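Local atomic coordinates of phosphoserine phosphatase RsbX (PDB entry 3W42), a protein that dephosphorylates the phosphoserine protein RsbS as a manganese-binding PPM-type phosphatase and so keeps the stress sigma factor sigma-B in check. Residues K36-V42 with S91-F97; V71-E76 with K137-H141; S149-I153 with L167-Q171. One frame throughout, in Å; residues are numbered along the deposited sequence. Where two conformers were deposited one is given.

How the contacts relate
Contact 1 pairs 36-42 with 91-97, on strands 37-45 and 88-96, closing a loop of 48 residues that is mostly helical and includes helix 71-81. Contact 2 starts on that helix, inside the loop, and ends on strand 140-144, beyond it, so the two contacts cross along the chain. Contact 3 follows both in series and is the most local, joining strand 150-154 to the end of helix 163-169 across 13 residues. In space contact 1 lies between the others: Ile-74 of 71-76 packs on Ile-39 and Ile-92, while Phe-151 and Ile-153 of 149-153 meet Leu-93, Ile-95, Cys-40 and Val-42. Together they tie helix, sheet, sheet and helix into the alpha-beta-beta-alpha sandwich.

Contact 1: residues K36-V42 with S91-F97; sequences KELICAV and SILKINF
Two neighbouring inner strands, antiparallel, of the five-stranded sheet of the PPM phosphatase sandwich meet here, 37-42 against 91-96. Paired backbone bonds join Leu-38 with Ile-95, Cys-40 with Leu-93 and Val-42 with Ser-91; just beyond the strand, Phe-97 N donates to Lys-36 O (3.1 Å). Leu-38, Cys-40, Leu-93 and Ile-95 face the second sheet, where Phe-151 and Ile-153 lie; branched apolar chains and the small thiol of Cys-40 suit this buried layer. Leu-38 CD2 runs beside Ile-95 CD1 at 3.5 Å. Phe-97 sends its ring back along the partner backbone, with CZ 4.0 Å from Leu-38 CB. The other face carries Ile-39, Ala-41 and Ile-92; Ile-39 and Ile-92 pack against Ile-74 of helix 71-81, and Ile-39 CD1 rests on the aliphatic Lys-94 CG (3.7 Å). Bends at chi3 and chi4 (61° and 77°) fold the lysine so that its ammonium lies near Glu-37. Their salt bridge is long, 4.0 Å from NZ to OE1, and water mediates much of it; NZ also donates to Ala-67 O. One water links Glu-37 OE1 to Asn-96 ND2. Another bridges OE1 and Lys-94 NZ, and its second hydrogen goes to Leu-38 O, 2.8 Å from the water.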
loop_
_atom_site.group_PDB
_atom_site.type_symbol
_atom_site.label_atom_id
_atom_site.label_comp_id
_atom_site.label_asym_id
_atom_site.label_seq_id
_atom_site.Cartn_x
_atom_site.Cartn_y
_atom_site.Cartn_z
ATOM N N LYS A 36 -2.055 -14.823 -12.307
ATOM C CA LYS A 36 -1.037 -15.513 -11.532
ATOM C C LYS A 36 -0.569 -14.713 -10.306
ATOM O O LYS A 36 -0.200 -15.318 -9.291
ATOM C CB LYS A 36 0.155 -15.886 -12.390
ATOM C CG LYS A 36 -0.230 -16.946 -13.482
ATOM C CD LYS A 36 0.869 -17.245 -14.555
ATOM C CE LYS A 36 2.343 -17.842 -14.169
ATOM N NZ LYS A 36 3.162 -18.287 -15.443
ATOM N N GLU A 37 -0.474 -13.394 -10.380
ATOM C CA GLU A 37 0.186 -12.611 -9.365
ATOM C C GLU A 37 -0.333 -11.209 -9.311
ATOM O O GLU A 37 -0.972 -10.687 -10.226
ATOM C CB GLU A 37 1.660 -12.645 -9.493
ATOM C CG GLU A 37 2.138 -12.030 -10.684
ATOM C CD GLU A 37 3.608 -12.301 -10.925
ATOM O OE1 GLU A 37 4.379 -12.535 -10.069
ATOM O OE2 GLU A 37 4.021 -12.455 -12.040
ATOM N N LEU A 38 -0.022 -10.573 -8.178
ATOM C CA LEU A 38 -0.330 -9.147 -7.871
ATOM C C LEU A 38 0.974 -8.468 -7.556
ATOM O O LEU A 38 1.781 -9.021 -6.793
ATOM C CB LEU A 38 -1.268 -9.015 -6.615
ATOM C CG LEU A 38 -1.694 -7.618 -6.176
ATOM C CD1 LEU A 38 -2.863 -7.211 -7.107
ATOM C CD2 LEU A 38 -2.134 -7.435 -4.674
ATOM N N ILE A 39 1.116 -7.214 -7.979
ATOM C CA ILE A 39 2.019 -6.314 -7.314
ATOM C C ILE A 39 1.280 -5.046 -6.997
ATOM O O ILE A 39 0.399 -4.572 -7.733
ATOM C CB ILE A 39 3.240 -5.991 -8.099
ATOM C CG1 ILE A 39 4.231 -5.249 -7.199
ATOM C CG2 ILE A 39 2.917 -5.216 -9.365
ATOM C CD1 ILE A 39 5.607 -5.289 -7.696
ATOM N N CYS A 40 1.598 -4.512 -5.854
ATOM C CA CYS A 40 1.023 -3.199 -5.492
ATOM C C CYS A 40 1.981 -2.482 -4.565
ATOM O O CYS A 40 2.857 -3.026 -3.932
ATOM C CB CYS A 40 -0.393 -3.166 -5.025
ATOM S SG CYS A 40 -0.506 -4.000 -3.410
ATOM N N ALA A 41 1.854 -1.170 -4.596
ATOM C CA ALA A 41 2.686 -0.299 -3.784
ATOM C C ALA A 41 1.933 0.962 -3.472
ATOM O O ALA A 41 1.142 1.440 -4.296
ATOM C CB ALA A 41 3.978 0.024 -4.478
ATOM N N VAL A 42 2.234 1.541 -2.340
ATOM C CA VAL A 42 1.721 2.826 -1.888
ATOM C C VAL A 42 2.881 3.616 -1.350
ATOM O O VAL A 42 3.697 3.059 -0.578
ATOM C CB VAL A 42 0.584 2.668 -0.844
ATOM C CG1 VAL A 42 0.127 4.026 -0.335
ATOM C CG2 VAL A 42 -0.588 1.834 -1.441
ATOM N N SER A 91 5.565 1.204 0.819
ATOM C CA SER A 91 5.299 -0.195 1.069
ATOM C C SER A 91 5.044 -0.879 -0.215
ATOM O O SER A 91 4.324 -0.376 -1.097
ATOM C CB SER A 91 4.104 -0.361 1.955
ATOM O OG SER A 91 4.380 0.275 3.218
ATOM N N ILE A 92 5.632 -2.087 -0.397
ATOM C CA ILE A 92 5.524 -2.865 -1.610
ATOM C C ILE A 92 5.107 -4.292 -1.254
ATOM O O ILE A 92 5.687 -4.925 -0.375
ATOM C CB ILE A 92 6.846 -2.926 -2.377
ATOM C CG1 ILE A 92 7.309 -1.488 -2.699
ATOM C CG2 ILE A 92 6.669 -3.646 -3.733
ATOM C CD1 ILE A 92 8.676 -1.436 -3.455
ATOM N N LEU A 93 4.052 -4.780 -1.912
ATOM C CA LEU A 93 3.444 -6.079 -1.683
ATOM C C LEU A 93 3.389 -6.841 -2.988
ATOM O O LEU A 93 2.882 -6.330 -3.993
ATOM C CB LEU A 93 2.042 -5.885 -1.144
ATOM C CG LEU A 93 1.183 -7.126 -0.918
ATOM C CD1 LEU A 93 1.775 -8.035 0.158
ATOM C CD2 LEU A 93 -0.243 -6.769 -0.574
ATOM N N LYS A 94 3.812 -8.095 -2.981
ATOM C CA LYS A 94 3.618 -9.028 -4.090
ATOM C C LYS A 94 2.873 -10.241 -3.579
ATOM O O LYS A 94 3.086 -10.688 -2.450
ATOM C CB LYS A 94 4.947 -9.430 -4.722
ATOM C CG LYS A 94 5.566 -8.354 -5.637
ATOM C CD LYS A 94 6.988 -8.668 -6.098
ATOM C CE LYS A 94 7.086 -9.959 -6.916
ATOM N NZ LYS A 94 6.632 -9.823 -8.281
ATOM N N ILE A 95 2.006 -10.788 -4.416
ATOM C CA ILE A 95 1.207 -11.966 -4.091
ATOM C C ILE A 95 1.296 -12.950 -5.224
ATOM O O ILE A 95 1.087 -12.606 -6.372
ATOM C CB ILE A 95 -0.246 -11.637 -3.764
ATOM C CG1 ILE A 95 -0.363 -10.519 -2.744
ATOM C CG2 ILE A 95 -0.952 -12.927 -3.394
ATOM C CD1 ILE A 95 -1.803 -10.078 -2.391
ATOM N N ASN A 96 1.579 -14.222 -4.901
ATOM C CA ASN A 96 1.460 -15.317 -5.850
ATOM C C ASN A 96 0.192 -16.126 -5.479
ATOM O O ASN A 96 0.106 -16.666 -4.373
ATOM C CB ASN A 96 2.724 -16.227 -5.795
ATOM C CG ASN A 96 2.563 -17.316 -6.802
ATOM O OD1 ASN A 96 1.835 -18.277 -6.598
ATOM N ND2 ASN A 96 3.215 -17.140 -8.003
ATOM N N PHE A 97 -0.763 -16.135 -6.374
ATOM C CA PHE A 97 -2.063 -16.696 -6.041
ATOM C C PHE A 97 -2.036 -18.224 -5.930
ATOM O O PHE A 97 -2.662 -18.761 -5.008
ATOM C CB PHE A 97 -3.157 -16.300 -7.020
ATOM C CG PHE A 97 -3.301 -14.798 -7.169
ATOM C CD1 PHE A 97 -3.446 -14.011 -6.043
ATOM C CD2 PHE A 97 -3.322 -14.168 -8.409
ATOM C CE1 PHE A 97 -3.648 -12.621 -6.188
ATOM C CE2 PHE A 97 -3.486 -12.850 -8.511
ATOM C CZ PHE A 97 -3.674 -12.072 -7.432
HETATM O O HOH W 1 7.058 -12.089 -9.724
HETATM O O HOH W 2 3.846 -10.688 -7.710
HETATM O O HOH W 3 4.682 -14.707 -8.295
#

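Contact 2: residues V71-E76 with K137-H141; sequences VESIIE and KYKTH
Tyr-138 lies against the first turns of helix 71-81, where that helix lies on the outer face of the five-stranded sheet in the alpha-beta-beta-alpha sandwich; the segment 137-141 leads into the outermost strand of that sheet, 140-144. Residues 71, 72, 75 and 76, spaced as helix turns require, present one side of the helix to the incoming chain.

Apolar contacts line the inner part of this side. The CG2 methyl of Ile-75 sits over one face of the Tyr-138 ring in a CH-pi contact, 3.6 Å from the ring centroid and 17° off its normal. A chi1 of -153° sets this methyl between the backbone N and the carbonyl carbon, on the side of the helix that meets the tyrosine. Both residues also touch Cys-105 on the sheet below. Val-71 CG2 meets Thr-140 CG2 at 3.6 Å, so the threonine serves with its methyl as well as its hydroxyl.

Water bridges the polar groups at two points. One molecule accepts from Glu-72 N and donates weakly to Thr-140 OG1. A second accepts from Tyr-138 N, 2.9 Å away, and donates to Glu-72 OE2.

Two glutamates, one turn apart, supply the charged hydrogen bonds of the more exposed side. Glu-72 reaches out with an extended chain, its CG passing obliquely by the ring and its CD 3.6 Å from Tyr-138 CB. Its OE1 accepts the Thr-140 hydroxyl at 2.7 Å from OG1, through the anti lone pair, so both carboxylate oxygens of Glu-72 have partners. Glu-76 instead bends at chi2 (58°), which turns its carboxylate to the phenol end of the tyrosine; the second oxygen, OE2, is held by Gln-80. At the ring's edge, Tyr-138 OH donates to Glu-76 OE1 at 2.7 Å, arriving nearly along the carboxylate C-O axis.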
loop_
_atom_site.group_PDB
_atom_site.type_symbol
_atom_site.label_atom_id
_atom_site.label_comp_id
_atom_site.label_asym_id
_atom_site.label_seq_id
_atom_site.Cartn_x
_atom_site.Cartn_y
_atom_site.Cartn_z
ATOM N N VAL A 71 10.540 -8.029 -3.866
ATOM C CA VAL A 71 10.198 -6.756 -3.214
ATOM C C VAL A 71 11.378 -5.952 -2.716
ATOM O O VAL A 71 11.423 -4.753 -2.827
ATOM C CB VAL A 71 9.106 -6.885 -2.140
ATOM C CG1 VAL A 71 7.749 -7.289 -2.752
ATOM C CG2 VAL A 71 9.514 -7.896 -1.034
ATOM N N GLU A 72 12.389 -6.637 -2.178
ATOM C CA GLU A 72 13.543 -5.963 -1.665
ATOM C C GLU A 72 14.374 -5.360 -2.799
ATOM O O GLU A 72 14.973 -4.288 -2.637
ATOM C CB GLU A 72 14.415 -6.886 -0.773
ATOM C CG GLU A 72 15.380 -6.234 0.009
ATOM C CD GLU A 72 15.895 -7.101 1.215
ATOM O OE1 GLU A 72 15.097 -7.893 1.926
ATOM O OE2 GLU A 72 17.111 -6.888 1.411
ATOM N N SER A 73 14.452 -6.045 -3.932
ATOM C CA SER A 73 15.089 -5.440 -5.092
ATOM C C SER A 73 14.389 -4.190 -5.585
ATOM O O SER A 73 15.018 -3.184 -5.895
ATOM C CB SER A 73 15.134 -6.435 -6.215
ATOM O OG SER A 73 15.792 -5.878 -7.358
ATOM N N ILE A 74 13.074 -4.272 -5.632
ATOM C CA ILE A 74 12.287 -3.147 -6.107
ATOM C C ILE A 74 12.484 -1.952 -5.147
ATOM O O ILE A 74 12.723 -0.808 -5.562
ATOM C CB ILE A 74 10.788 -3.467 -6.244
ATOM C CG1 ILE A 74 10.594 -4.622 -7.237
ATOM C CG2 ILE A 74 10.038 -2.198 -6.668
ATOM C CD1 ILE A 74 9.156 -5.110 -7.308
ATOM N N ILE A 75 12.393 -2.204 -3.821
ATOM C CA ILE A 75 12.486 -1.104 -2.879
ATOM C C ILE A 75 13.852 -0.453 -2.908
ATOM O O ILE A 75 13.952 0.753 -2.701
ATOM C CB ILE A 75 12.026 -1.537 -1.473
ATOM C CG1 ILE A 75 11.507 -0.266 -0.735
ATOM C CG2 ILE A 75 13.091 -2.237 -0.735
ATOM C CD1 ILE A 75 10.812 -0.642 0.632
ATOM N N GLU A 76 14.907 -1.239 -3.194
ATOM C CA GLU A 76 16.239 -0.627 -3.284
ATOM C C GLU A 76 16.371 0.252 -4.531
ATOM O O GLU A 76 17.019 1.302 -4.427
ATOM C CB GLU A 76 17.305 -1.736 -3.229
ATOM C CG GLU A 76 18.678 -1.214 -3.531
ATOM C CD GLU A 76 19.208 -0.107 -2.637
ATOM O OE1 GLU A 76 18.588 0.193 -1.493
ATOM O OE2 GLU A 76 20.226 0.482 -3.035
ATOM N N LYS A 137 18.742 -1.280 5.668
ATOM C CA LYS A 137 18.778 -2.718 5.994
ATOM C C LYS A 137 17.325 -3.212 6.023
ATOM O O LYS A 137 16.584 -3.123 6.985
ATOM C CB LYS A 137 19.416 -2.978 7.329
ATOM C CG LYS A 137 20.880 -2.737 7.342
ATOM C CD LYS A 137 21.338 -2.783 8.781
ATOM C CE LYS A 137 22.794 -3.073 8.924
ATOM N NZ LYS A 137 23.038 -3.515 10.323
ATOM N N TYR A 138 16.844 -3.594 4.871
ATOM C CA TYR A 138 15.448 -3.908 4.653
ATOM C C TYR A 138 15.052 -5.197 5.388
ATOM O O TYR A 138 15.879 -6.103 5.617
ATOM C CB TYR A 138 15.228 -4.124 3.148
ATOM C CG TYR A 138 15.548 -2.911 2.326
ATOM C CD1 TYR A 138 14.810 -1.785 2.479
ATOM C CD2 TYR A 138 16.634 -2.874 1.447
ATOM C CE1 TYR A 138 15.065 -0.725 1.671
ATOM C CE2 TYR A 138 16.941 -1.742 0.729
ATOM C CZ TYR A 138 16.132 -0.704 0.807
ATOM O OH TYR A 138 16.395 0.424 0.081
ATOM N N LYS A 139 13.788 -5.272 5.708
ATOM C CA LYS A 139 13.166 -6.447 6.281
ATOM C C LYS A 139 12.116 -6.936 5.266
ATOM O O LYS A 139 11.277 -6.129 4.858
ATOM C CB LYS A 139 12.580 -6.091 7.667
ATOM C CG LYS A 139 11.666 -6.999 8.250
ATOM C CD LYS A 139 12.348 -8.312 8.495
ATOM C CE LYS A 139 11.363 -9.306 9.139
ATOM N NZ LYS A 139 12.008 -10.597 9.517
ATOM N N THR A 140 12.219 -8.096 4.734
ATOM C CA THR A 140 11.199 -8.640 3.901
ATOM C C THR A 140 10.450 -9.710 4.632
ATOM O O THR A 140 11.062 -10.642 5.206
ATOM C CB THR A 140 11.803 -9.181 2.602
ATOM O OG1 THR A 140 12.385 -8.094 1.887
ATOM C CG2 THR A 140 10.685 -9.884 1.752
ATOM N N HIS A 141 9.139 -9.671 4.584
ATOM C CA HIS A 141 8.268 -10.719 5.166
ATOM C C HIS A 141 7.747 -11.581 4.061
ATOM O O HIS A 141 7.310 -11.106 3.008
ATOM C CB HIS A 141 7.057 -10.111 5.916
ATOM C CG HIS A 141 6.174 -11.077 6.687
ATOM N ND1 HIS A 141 6.550 -11.539 7.916
ATOM C CD2 HIS A 141 4.945 -11.612 6.436
ATOM C CE1 HIS A 141 5.606 -12.341 8.387
ATOM N NE2 HIS A 141 4.609 -12.376 7.532
HETATM O O HOH W 4 12.685 -9.517 -1.266
HETATM O O HOH W 5 18.826 -5.089 3.409
#

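Contact 3: residues S149-I153 with L167-Q171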
loop_
_atom_site.group_PDB
_atom_site.type_symbol
_atom_site.label_atom_id
_atom_site.label_comp_id
_atom_site.label_asym_id
_atom_site.label_seq_id
_atom_site.Cartn_x
_atom_site.Cartn_y
_atom_site.Cartn_z
ATOM N N SER A 149 -8.749 -14.139 3.305
ATOM C CA SER A 149 -8.000 -13.025 3.883
ATOM C C SER A 149 -8.337 -11.711 3.233
ATOM O O SER A 149 -8.623 -11.655 2.032
ATOM C CB SER A 149 -6.499 -13.298 3.781
ATOM O OG SER A 149 -6.109 -14.437 4.544
ATOM N N LYS A 150 -8.306 -10.640 4.027
ATOM C CA LYS A 150 -8.605 -9.293 3.573
ATOM C C LYS A 150 -7.483 -8.362 4.066
ATOM O O LYS A 150 -7.038 -8.524 5.215
ATOM C CB LYS A 150 -9.952 -8.809 4.111
ATOM C CG LYS A 150 -11.118 -9.536 3.512
ATOM C CD LYS A 150 -12.452 -9.392 4.197
ATOM C CE LYS A 150 -12.548 -10.346 5.389
ATOM N NZ LYS A 150 -13.730 -10.143 6.185
ATOM N N PHE A 151 -7.047 -7.411 3.262
ATOM C CA PHE A 151 -5.944 -6.574 3.629
ATOM C C PHE A 151 -6.181 -5.115 3.260
ATOM O O PHE A 151 -6.973 -4.816 2.349
ATOM C CB PHE A 151 -4.611 -7.061 3.119
ATOM C CG PHE A 151 -4.425 -6.977 1.613
ATOM C CD1 PHE A 151 -4.027 -5.802 1.028
ATOM C CD2 PHE A 151 -4.660 -8.074 0.803
ATOM C CE1 PHE A 151 -3.867 -5.750 -0.424
ATOM C CE2 PHE A 151 -4.478 -7.981 -0.589
ATOM C CZ PHE A 151 -4.084 -6.841 -1.183
ATOM N N ILE A 152 -5.414 -4.247 3.871
ATOM C CA ILE A 152 -5.302 -2.850 3.494
ATOM C C ILE A 152 -3.864 -2.416 3.537
ATOM O O ILE A 152 -3.105 -2.827 4.446
ATOM C CB ILE A 152 -6.185 -1.966 4.388
ATOM C CG1 ILE A 152 -6.263 -0.507 3.869
ATOM C CG2 ILE A 152 -5.735 -1.976 5.849
ATOM C CD1 ILE A 152 -7.264 0.378 4.632
ATOM N N ILE A 153 -3.476 -1.552 2.629
ATOM C CA ILE A 153 -2.251 -0.751 2.690
ATOM C C ILE A 153 -2.681 0.700 2.675
ATOM O O ILE A 153 -3.465 1.067 1.777
ATOM C CB ILE A 153 -1.296 -1.008 1.513
ATOM C CG1 ILE A 153 -0.903 -2.496 1.453
ATOM C CG2 ILE A 153 -0.061 -0.154 1.624
ATOM C CD1 ILE A 153 -0.175 -2.861 0.121
ATOM N N LEU A 167 -11.746 -4.651 8.569
ATOM C CA LEU A 167 -11.399 -5.793 7.689
ATOM C C LEU A 167 -12.209 -7.002 8.076
ATOM O O LEU A 167 -12.678 -7.716 7.200
ATOM C CB LEU A 167 -9.917 -6.106 7.789
ATOM C CG LEU A 167 -8.964 -5.001 7.283
ATOM C CD1 LEU A 167 -7.520 -5.441 7.565
ATOM C CD2 LEU A 167 -9.087 -4.800 5.847
ATOM N N LYS A 168 -12.345 -7.287 9.368
ATOM C CA LYS A 168 -13.043 -8.494 9.797
ATOM C C LYS A 168 -14.512 -8.438 9.391
ATOM O O LYS A 168 -15.064 -9.386 8.877
ATOM C CB LYS A 168 -12.916 -8.598 11.279
ATOM C CG LYS A 168 -13.712 -9.734 11.865
ATOM C CD LYS A 168 -13.369 -9.971 13.376
ATOM C CE LYS A 168 -14.208 -11.101 13.924
ATOM N NZ LYS A 168 -13.763 -11.467 15.280
ATOM N N LYS A 169 -15.176 -7.297 9.665
ATOM C CA LYS A 169 -16.627 -7.203 9.440
ATOM C C LYS A 169 -17.011 -7.182 7.943
ATOM O O LYS A 169 -18.079 -7.675 7.571
ATOM C CB LYS A 169 -17.209 -6.025 10.165
ATOM C CG LYS A 169 -17.172 -6.220 11.647
ATOM C CD LYS A 169 -17.841 -5.164 12.408
ATOM C CE LYS A 169 -17.074 -3.980 12.163
ATOM N NZ LYS A 169 -17.510 -2.833 13.038
ATOM N N GLY A 170 -16.210 -6.542 7.109
ATOM C CA GLY A 170 -16.580 -6.385 5.711
ATOM C C GLY A 170 -16.606 -7.658 4.909
ATOM O O GLY A 170 -15.730 -8.515 5.107
ATOM N N GLN A 171 -17.555 -7.746 4.013
ATOM C CA GLN A 171 -17.671 -8.893 3.159
ATOM C C GLN A 171 -17.136 -8.727 1.787
ATOM O O GLN A 171 -17.154 -9.655 0.997
ATOM C CB GLN A 171 -19.146 -9.378 3.052
ATOM C CG GLN A 171 -19.774 -9.832 4.318
ATOM C CD GLN A 171 -21.154 -10.455 4.035
ATOM O OE1 GLN A 171 -21.203 -11.654 3.668
ATOM N NE2 GLN A 171 -22.184 -9.707 4.186
#
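The ammonium of Lys-150 plugs into the C-terminal end of helix 163-169, where its NZ donates to the carbonyl oxygens of Leu-167 and Gly-170, each at 2.8 Å. The Leu-167 oxygen is met in the carbonyl plane, the Gly-170 oxygen nearly straight on, with a C=O...N angle of 166°. A third, weaker bond runs from NZ to Lys-168 O (3.1 Å). Three backbone acceptors at the end of the helix thus share one cation, and the helix dipole would be expected to favour a positive charge here. Lysine fits because its long chain spans from strand to helix: a turn at chi3 (-82°) brings CE to 3.2 Å from Leu-167 O. Gly-170 is where the chain leaves the helix, turning its carbonyl toward the same nitrogen. In the PPM-type sandwich this joins strand 150-154, a member of the six-stranded sheet, to the helical layer on its outer side. The backbone of strand 150-154 is bonded on its two flanks, Lys-150 with His-115 and Phe-151 with Gly-196. Beside the polar grip, Leu-167 dips its branched end toward the strand, CD2 lying 3.9 Å from Phe-151 C and CD1 4.3 Å from Ile-152 CG2.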